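Seryl-tRNA synthetase, cytoplasmic (Candida albicans, PDB 3QNE) catalyses the two-step attachment of serine to tRNA(Ser), activating serine with ATP to Ser-AMP before transferring it to the tRNA acceptor end. Local coordinates at the interface of chains A and B. Residues are numbered along the deposited sequence; one frame, centred on the assembly and turned at random. Chains: chain A/B, Seryl-tRNA synthetase, cytoplasmic.

The interface of chains A and B. Residues chain A 189, 192-193, 196; chain B 189, 192-193, 196.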
loop_
_atom_site.group_PDB
_atom_site.type_symbol
_atom_site.label_atom_id
_atom_site.label_comp_id
_atom_site.label_asym_id
_atom_site.label_seq_id
_atom_site.Cartn_x
_atom_site.Cartn_y
_atom_site.Cartn_z
ATOM N N GLN A 189 -5.836 -12.256 -7.981
ATOM C CA GLN A 189 -5.169 -11.869 -9.244
ATOM C C GLN A 189 -6.050 -12.095 -10.472
ATOM O O GLN A 189 -6.056 -11.275 -11.416
ATOM C CB GLN A 189 -3.824 -12.597 -9.406
ATOM C CG GLN A 189 -2.757 -12.088 -8.443
ATOM C CD GLN A 189 -2.384 -10.672 -8.763
ATOM O OE1 GLN A 189 -2.016 -10.364 -9.899
ATOM N NE2 GLN A 189 -2.540 -9.785 -7.794
ATOM N N ILE A 192 -8.467 -9.222 -10.629
ATOM C CA ILE A 192 -7.781 -8.016 -11.079
ATOM C C ILE A 192 -7.544 -8.057 -12.600
ATOM O O ILE A 192 -7.842 -7.108 -13.334
ATOM C CB ILE A 192 -6.432 -7.865 -10.333
ATOM C CG1 ILE A 192 -6.668 -7.534 -8.849
ATOM C CG2 ILE A 192 -5.586 -6.809 -10.981
ATOM C CD1 ILE A 192 -5.434 -7.721 -7.989
ATOM N N ASN A 193 -6.998 -9.163 -13.089
ATOM C CA ASN A 193 -6.616 -9.228 -14.506
ATOM C C ASN A 193 -7.839 -9.370 -15.424
ATOM O O ASN A 193 -7.901 -8.779 -16.510
ATOM C CB ASN A 193 -5.640 -10.379 -14.724
ATOM C CG ASN A 193 -4.282 -10.119 -14.055
ATOM O OD1 ASN A 193 -3.735 -9.034 -14.154
ATOM N ND2 ASN A 193 -3.748 -11.121 -13.392
ATOM N N LEU A 196 -9.295 -5.854 -15.576
ATOM C CA LEU A 196 -8.528 -4.970 -16.473
ATOM C C LEU A 196 -8.781 -5.326 -17.933
ATOM O O LEU A 196 -8.936 -4.456 -18.770
ATOM C CB LEU A 196 -7.022 -5.087 -16.191
ATOM C CG LEU A 196 -6.617 -4.469 -14.864
ATOM C CD1 LEU A 196 -5.153 -4.802 -14.561
ATOM C CD2 LEU A 196 -6.861 -2.950 -14.942
ATOM N N GLN B 189 1.599 -6.673 -14.173
ATOM C CA GLN B 189 0.757 -7.839 -13.821
ATOM C C GLN B 189 1.294 -9.150 -14.392
ATOM O O GLN B 189 1.247 -10.207 -13.726
ATOM C CB GLN B 189 -0.702 -7.621 -14.256
ATOM C CG GLN B 189 -1.422 -6.580 -13.405
ATOM C CD GLN B 189 -1.587 -7.066 -11.997
ATOM O OE1 GLN B 189 -2.128 -8.150 -11.769
ATOM N NE2 GLN B 189 -1.063 -6.311 -11.044
ATOM N N ILE B 192 4.108 -10.248 -12.158
ATOM C CA ILE B 192 3.576 -10.765 -10.902
ATOM C C ILE B 192 3.012 -12.186 -11.091
ATOM O O ILE B 192 3.315 -13.115 -10.334
ATOM C CB ILE B 192 2.473 -9.821 -10.366
ATOM C CG1 ILE B 192 3.082 -8.487 -9.900
ATOM C CG2 ILE B 192 1.717 -10.474 -9.246
ATOM C CD1 ILE B 192 2.051 -7.393 -9.700
ATOM N N ASN B 193 2.178 -12.366 -12.108
ATOM C CA ASN B 193 1.493 -13.655 -12.274
ATOM C C ASN B 193 2.441 -14.745 -12.799
ATOM O O ASN B 193 2.375 -15.909 -12.383
ATOM C CB ASN B 193 0.297 -13.485 -13.205
ATOM C CG ASN B 193 -0.811 -12.632 -12.572
ATOM O OD1 ASN B 193 -1.156 -12.815 -11.417
ATOM N ND2 ASN B 193 -1.365 -11.718 -13.338
ATOM N N LEU B 196 4.454 -15.770 -9.733
ATOM C CA LEU B 196 3.688 -16.650 -8.830
ATOM C C LEU B 196 3.548 -18.048 -9.421
ATOM O O LEU B 196 3.677 -19.036 -8.724
ATOM C CB LEU B 196 2.284 -16.079 -8.580
ATOM C CG LEU B 196 2.297 -14.827 -7.719
ATOM C CD1 LEU B 196 0.898 -14.205 -7.684
ATOM C CD2 LEU B 196 2.796 -15.211 -6.313
HETATM O O HOH W 1 -1.473 -7.327 -8.067
HETATM O O HOH W 2 -1.690 -6.804 -8.472
#
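A:Gln189 and B:Gln189 face each other across the two-fold axis of the seryl-tRNA synthetase homodimer, each projecting from helix 183-200 of its own subunit. The helix and the strand 205-208 after it belong to motif 1, the class II element that builds the dimer interface.

The clearest polar link runs through water. NE2 of A:Gln189, an amide nitrogen, lies 2.7 Å from water 1, and NE2 of B:Gln189 lies 3.2 Å from the same position. Both approaches are nearly straight at hydrogen (159° for the shorter), which supports two donated hydrogen bonds. Water 2 repeats this pattern with the chains exchanged; it lies too near water 1 for both to be present at once, so the pair is best read as alternative positions of one molecule close to the axis. The CD1 methyls of A:Ile192 and B:Ile192 flank it.

The direct amide contacts are less secure. OE1 of A:Gln189 is modelled 2.9 Å from OE1 of B:Gln189, and 3.0 Å from OD1 of B:Asn193; as assigned, both pairs are acceptor-acceptor clashes and not bonds. Exchanging O and N in the asparagine amides would supply an N-H for the second pair, a plausible but unproven reading, yet would not relieve the OE1-OE1 pair. Strict symmetry also sets ND2 of A:Asn193 against ND2 of B:Asn193 at a doubtfully short spacing, and the exchange would turn that pair into two oxygens. Symmetry averaging of unequal amide orientations could explain the conflict. The asparagines come from opposite directions with amide planes 82° apart, which argues against a flat paired-amide arrangement.

Carbon contact is light. The bend at chi2 of B:Gln189 (-66°) brings the carbonyl end of its amide against the CG2 methyl of A:Ile192, with OE1 3.8 Å from that carbon and the side chains crossing at about a right angle. A:Leu196 adds a peripheral touch, its CD1 methyl standing 4.3 Å from CG of B:Gln189.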